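Local coordinates for protein beta-galactosidase (Geobacillus stearothermophilus, PDB 4OIF) that probably hydrolyses terminal non-reducing beta-D-galactose residues of beta-D-galactosides, as a zinc-binding member of glycoside hydrolase family 42, at residues F124-R138 against Q231-E245. Residues are numbered along the deposited sequence; the frame is centred on the assembly and turned at random. Where two conformers were deposited one is given.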
# COMPACT_ATOMS: atom_id res chain seq x y z
N PHE A 124 26.39 -12.91 -3.69
CA PHE A 124 27.70 -12.34 -3.97
C PHE A 124 28.83 -13.04 -3.17
O PHE A 124 30.02 -12.71 -3.34
CB PHE A 124 27.73 -10.82 -3.67
CG PHE A 124 27.10 -10.41 -2.35
CD1 PHE A 124 27.40 -11.08 -1.20
CD2 PHE A 124 26.38 -9.21 -2.27
CE1 PHE A 124 26.90 -10.67 0.01
CE2 PHE A 124 25.84 -8.78 -1.06
CZ PHE A 124 26.12 -9.53 0.11
N THR A 125 28.49 -14.03 -2.33
CA THR A 125 29.52 -14.73 -1.54
C THR A 125 29.90 -16.08 -2.17
O THR A 125 31.06 -16.48 -2.12
CB THR A 125 29.07 -14.96 -0.07
OG1 THR A 125 29.00 -13.71 0.63
CG2 THR A 125 30.06 -15.85 0.67
N SER A 126 28.92 -16.76 -2.76
CA SER A 126 29.11 -18.10 -3.35
C SER A 126 30.45 -18.31 -4.08
O SER A 126 30.79 -17.55 -5.00
CB SER A 126 27.97 -18.40 -4.31
OG SER A 126 28.33 -19.43 -5.22
N SER A 127 31.22 -19.31 -3.66
CA SER A 127 32.52 -19.55 -4.26
C SER A 127 32.35 -20.11 -5.67
O SER A 127 33.18 -19.87 -6.56
CB SER A 127 33.37 -20.49 -3.41
OG SER A 127 32.73 -21.74 -3.23
N VAL A 128 31.25 -20.84 -5.85
CA VAL A 128 30.96 -21.43 -7.14
C VAL A 128 30.70 -20.34 -8.18
O VAL A 128 31.24 -20.40 -9.29
CB VAL A 128 29.76 -22.37 -7.04
CG1 VAL A 128 29.16 -22.63 -8.42
CG2 VAL A 128 30.17 -23.65 -6.35
N TYR A 129 29.91 -19.34 -7.83
CA TYR A 129 29.57 -18.32 -8.81
C TYR A 129 30.79 -17.44 -9.11
O TYR A 129 31.01 -17.03 -10.25
CB TYR A 129 28.38 -17.48 -8.35
CG TYR A 129 27.74 -16.80 -9.51
CD1 TYR A 129 27.28 -17.54 -10.60
CD2 TYR A 129 27.63 -15.42 -9.57
CE1 TYR A 129 26.70 -16.93 -11.69
CE2 TYR A 129 27.05 -14.80 -10.66
CZ TYR A 129 26.59 -15.56 -11.72
OH TYR A 129 26.01 -14.93 -12.80
N ARG A 130 31.58 -17.17 -8.08
CA ARG A 130 32.83 -16.43 -8.25
C ARG A 130 33.77 -17.15 -9.21
O ARG A 130 34.34 -16.53 -10.13
CB ARG A 130 33.50 -16.20 -6.89
CG ARG A 130 32.87 -15.06 -6.12
CD ARG A 130 33.33 -14.98 -4.67
NE ARG A 130 32.66 -13.87 -3.99
CZ ARG A 130 33.24 -12.70 -3.72
NH1 ARG A 130 34.51 -12.49 -4.05
NH2 ARG A 130 32.55 -11.75 -3.09
N GLU A 131 33.89 -18.47 -9.04
CA GLU A 131 34.73 -19.28 -9.91
C GLU A 131 34.21 -19.41 -11.35
O GLU A 131 34.98 -19.29 -12.30
CB GLU A 131 34.93 -20.67 -9.30
CG GLU A 131 35.88 -20.65 -8.11
CD GLU A 131 35.94 -21.97 -7.35
OE1 GLU A 131 35.51 -23.01 -7.90
OE2 GLU A 131 36.42 -21.96 -6.19
N LYS A 132 32.91 -19.64 -11.53
CA LYS A 132 32.37 -19.79 -12.87
C LYS A 132 32.41 -18.47 -13.64
O LYS A 132 32.76 -18.46 -14.85
CB LYS A 132 30.95 -20.35 -12.81
CG LYS A 132 30.87 -21.78 -12.26
CD LYS A 132 30.36 -22.77 -13.30
CE LYS A 132 30.45 -24.21 -12.81
NZ LYS A 132 31.86 -24.73 -12.71
N THR A 133 32.09 -17.36 -12.97
CA THR A 133 32.14 -16.08 -13.65
C THR A 133 33.59 -15.71 -13.95
O THR A 133 33.90 -15.26 -15.06
CB THR A 133 31.48 -14.95 -12.83
OG1 THR A 133 32.12 -14.82 -11.56
CG2 THR A 133 29.99 -15.24 -12.63
N GLN A 134 34.49 -15.92 -12.99
CA GLN A 134 35.89 -15.64 -13.30
C GLN A 134 36.38 -16.48 -14.48
O GLN A 134 37.12 -15.99 -15.32
CB GLN A 134 36.80 -15.87 -12.11
CG GLN A 134 38.17 -15.26 -12.34
CD GLN A 134 39.20 -15.64 -11.30
OE1 GLN A 134 39.93 -16.62 -11.47
NE2 GLN A 134 39.28 -14.86 -10.24
N HIS A 135 35.95 -17.73 -14.55
CA HIS A 135 36.43 -18.62 -15.61
C HIS A 135 35.92 -18.22 -16.99
O HIS A 135 36.69 -18.15 -17.97
CB HIS A 135 36.04 -20.06 -15.32
CG HIS A 135 36.52 -21.02 -16.37
ND1 HIS A 135 37.85 -21.18 -16.67
CD2 HIS A 135 35.84 -21.83 -17.22
CE1 HIS A 135 37.97 -22.07 -17.65
NE2 HIS A 135 36.76 -22.48 -17.99
N ILE A 136 34.63 -17.96 -17.11
CA ILE A 136 34.14 -17.53 -18.40
C ILE A 136 34.74 -16.15 -18.77
O ILE A 136 35.04 -15.88 -19.94
CB ILE A 136 32.61 -17.51 -18.45
CG1 ILE A 136 32.15 -17.35 -19.90
CG2 ILE A 136 32.03 -16.43 -17.55
CD1 ILE A 136 30.72 -17.76 -20.09
N ASN A 137 34.98 -15.29 -17.78
CA ASN A 137 35.67 -14.05 -18.07
C ASN A 137 37.03 -14.35 -18.67
O ASN A 137 37.44 -13.73 -19.66
CB ASN A 137 35.81 -13.20 -16.82
CG ASN A 137 34.48 -12.64 -16.37
OD1 ASN A 137 33.44 -13.00 -16.91
ND2 ASN A 137 34.51 -11.77 -15.38
N ARG A 138 37.71 -15.34 -18.10
CA ARG A 138 39.00 -15.75 -18.63
C ARG A 138 38.92 -16.26 -20.07
O ARG A 138 39.75 -15.89 -20.89
CB ARG A 138 39.63 -16.80 -17.74
CG ARG A 138 40.98 -17.28 -18.21
CD ARG A 138 41.62 -18.15 -17.17
NE ARG A 138 41.86 -17.43 -15.93
CZ ARG A 138 42.92 -16.64 -15.73
NH1 ARG A 138 43.82 -16.49 -16.69
NH2 ARG A 138 43.07 -16.01 -14.57
N GLN A 231 31.36 -6.45 -0.38
CA GLN A 231 31.27 -7.79 -0.91
C GLN A 231 30.96 -7.76 -2.41
O GLN A 231 31.46 -8.60 -3.18
CB GLN A 231 30.23 -8.60 -0.12
CG GLN A 231 30.25 -10.09 -0.42
CD GLN A 231 31.45 -10.84 0.10
OE1 GLN A 231 32.58 -10.34 0.08
NE2 GLN A 231 31.22 -12.07 0.55
N THR A 232 30.17 -6.76 -2.82
CA THR A 232 29.93 -6.53 -4.25
C THR A 232 31.24 -6.19 -4.98
O THR A 232 31.57 -6.80 -6.01
CB THR A 232 28.90 -5.40 -4.46
OG1 THR A 232 27.64 -5.83 -3.96
CG2 THR A 232 28.76 -5.05 -5.92
N ILE A 233 32.01 -5.25 -4.43
CA ILE A 233 33.29 -4.87 -5.01
C ILE A 233 34.27 -6.04 -5.07
O ILE A 233 34.92 -6.27 -6.08
CB ILE A 233 33.93 -3.72 -4.25
CG1 ILE A 233 33.06 -2.48 -4.35
CG2 ILE A 233 35.32 -3.43 -4.80
CD1 ILE A 233 33.69 -1.23 -3.69
N SER A 234 34.35 -6.80 -3.98
CA SER A 234 35.14 -8.03 -3.94
C SER A 234 34.75 -9.00 -5.07
O SER A 234 35.63 -9.59 -5.74
CB SER A 234 35.00 -8.70 -2.57
OG SER A 234 35.37 -10.07 -2.61
N PHE A 235 33.43 -9.15 -5.30
CA PHE A 235 32.96 -9.98 -6.41
C PHE A 235 33.47 -9.44 -7.73
O PHE A 235 33.89 -10.20 -8.61
CB PHE A 235 31.43 -10.04 -6.44
CG PHE A 235 30.88 -11.01 -7.46
CD1 PHE A 235 30.73 -10.64 -8.79
CD2 PHE A 235 30.49 -12.30 -7.08
CE1 PHE A 235 30.22 -11.54 -9.74
CE2 PHE A 235 29.97 -13.19 -8.02
CZ PHE A 235 29.84 -12.81 -9.35
N PHE A 236 33.40 -8.12 -7.88
CA PHE A 236 33.89 -7.46 -9.08
C PHE A 236 35.39 -7.74 -9.34
O PHE A 236 35.80 -8.02 -10.47
CB PHE A 236 33.64 -5.96 -8.97
CG PHE A 236 34.47 -5.13 -9.91
CD1 PHE A 236 34.01 -4.85 -11.19
CD2 PHE A 236 35.69 -4.60 -9.51
CE1 PHE A 236 34.76 -4.08 -12.07
CE2 PHE A 236 36.45 -3.83 -10.38
CZ PHE A 236 35.99 -3.57 -11.66
N GLU A 237 36.19 -7.61 -8.30
CA GLU A 237 37.63 -7.80 -8.38
C GLU A 237 37.90 -9.22 -8.81
O GLU A 237 38.75 -9.50 -9.70
CB GLU A 237 38.28 -7.49 -7.03
CG GLU A 237 38.32 -6.01 -6.70
CD GLU A 237 39.31 -5.25 -7.59
OE1 GLU A 237 40.21 -5.93 -8.14
OE2 GLU A 237 39.21 -4.00 -7.72
N ASN A 238 37.15 -10.12 -8.20
CA ASN A 238 37.24 -11.50 -8.59
C ASN A 238 36.95 -11.69 -10.07
O ASN A 238 37.66 -12.44 -10.75
CB ASN A 238 36.29 -12.38 -7.79
CG ASN A 238 36.48 -13.83 -8.12
OD1 ASN A 238 37.42 -14.45 -7.64
ND2 ASN A 238 35.60 -14.38 -8.95
N GLU A 239 35.90 -11.03 -10.55
CA GLU A 239 35.56 -11.06 -11.98
C GLU A 239 36.74 -10.60 -12.83
O GLU A 239 37.07 -11.24 -13.82
CB GLU A 239 34.35 -10.16 -12.29
CG GLU A 239 32.99 -10.78 -12.05
CD GLU A 239 31.99 -10.39 -13.12
OE1 GLU A 239 30.96 -9.76 -12.78
OE2 GLU A 239 32.23 -10.69 -14.30
N ILE A 240 37.37 -9.50 -12.44
CA ILE A 240 38.31 -8.87 -13.35
C ILE A 240 39.73 -9.40 -13.26
O ILE A 240 40.58 -8.96 -14.04
CB ILE A 240 38.38 -7.37 -13.12
CG1 ILE A 240 39.02 -7.08 -11.75
CG2 ILE A 240 36.99 -6.74 -13.26
CD1 ILE A 240 39.28 -5.60 -11.47
N VAL A 241 40.01 -10.31 -12.33
CA VAL A 241 41.37 -10.89 -12.32
C VAL A 241 41.94 -11.26 -13.72
O VAL A 241 43.03 -10.78 -14.10
CB VAL A 241 41.44 -12.13 -11.40
CG1 VAL A 241 42.71 -12.93 -11.69
CG2 VAL A 241 41.39 -11.69 -9.95
N PRO A 242 41.22 -12.07 -14.51
CA PRO A 242 41.81 -12.44 -15.81
C PRO A 242 41.81 -11.29 -16.81
O PRO A 242 42.60 -11.27 -17.76
CB PRO A 242 40.90 -13.57 -16.30
CG PRO A 242 39.57 -13.24 -15.70
CD PRO A 242 39.88 -12.67 -14.33
N LEU A 243 40.93 -10.33 -16.60
CA LEU A 243 40.91 -9.17 -17.45
C LEU A 243 42.19 -8.36 -17.24
O LEU A 243 42.77 -7.83 -18.18
CB LEU A 243 39.66 -8.32 -17.17
CG LEU A 243 38.37 -8.67 -17.92
CD1 LEU A 243 38.07 -10.17 -17.96
CD2 LEU A 243 37.21 -7.91 -17.32
N ARG A 244 42.65 -8.28 -16.00
CA ARG A 244 43.90 -7.58 -15.73
C ARG A 244 45.09 -8.39 -16.23
O ARG A 244 46.03 -7.83 -16.80
CB ARG A 244 44.07 -7.29 -14.25
CG ARG A 244 43.07 -6.30 -13.68
CD ARG A 244 43.04 -5.00 -14.47
NE ARG A 244 42.54 -3.90 -13.66
CZ ARG A 244 42.17 -2.72 -14.15
NH1 ARG A 244 42.22 -2.48 -15.46
NH2 ARG A 244 41.72 -1.78 -13.33
N GLU A 245 45.05 -9.70 -16.00
CA GLU A 245 46.17 -10.52 -16.45
C GLU A 245 46.35 -10.46 -17.96
O GLU A 245 47.44 -10.19 -18.46
CB GLU A 245 45.99 -11.98 -16.04
CG GLU A 245 46.25 -12.27 -14.57
CD GLU A 245 46.07 -13.74 -14.23
OE1 GLU A 245 46.09 -14.59 -15.17
OE2 GLU A 245 45.92 -14.04 -13.02
O HOH W 1 36.60 -14.70 -4.38
O HOH W 2 33.36 -13.23 -9.60
O HOH W 3 30.91 -12.83 -15.61
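Asn137 meets Glu239 through a single nitrogen that serves two acceptors: ND2 lies 2.7 Å from the carboxylate OE2, on its anti lone pair with a nearly straight N-H (175°), and also donates to the Glu239 backbone O from above that carbonyl's plane. Thr88 also bonds OE2, while Ser90 and Tyr159 bond OE1, which together should fix the rotation of this buried carboxylate. Arg130 reaches across with an extended chain. Its NH1 donates to Ser234 OG at 2.9 Å, near the guanidinium plane, while NE and NH2 both grip Phe124 O side-on, tying the loop before the helix to the contact. At the other end, Arg138 bends at chi3 (-62°), bringing its guanidinium face over Pro242 CB and its edge to Glu245 in a salt bridge whose hydrogen bonds are weak, Arg138 NH1 to Glu245 OE1 3.3 Å. Hydrogen bonds from side-chain amides lie between these arginines: Gln134 NE2 donates to Asn238 O at 3.0 Å, and Asn238 ND2 weakly to Arg130 O. Water 2 joins Thr133 OG1, Phe235 O and Asn238 ND2, over one Phe235 face.

Both helices belong to the TIM-barrel domain of this GH42 enzyme: helix 127-144 leads into barrel strand 150-154, and helix 218-246 into strand 252-259. Segments 127-138 and 231-245 run near-parallel (24°), their axes 7.8 Å apart at closest approach. Arg130 is a knob among Gln231, Ser234, Phe235 and Asn238. Beside the zinc site of Cys123, Cys163, Cys165 and Cys168, Gln231 NE2 donates to Thr125 OG1 at 2.8 Å.

Carbon and ring contacts come next. Gln231 CB makes a CH-pi contact over the Phe124 face, 4.0 Å from the ring centroid, and the Tyr129 and Phe235 rings meet rim to rim.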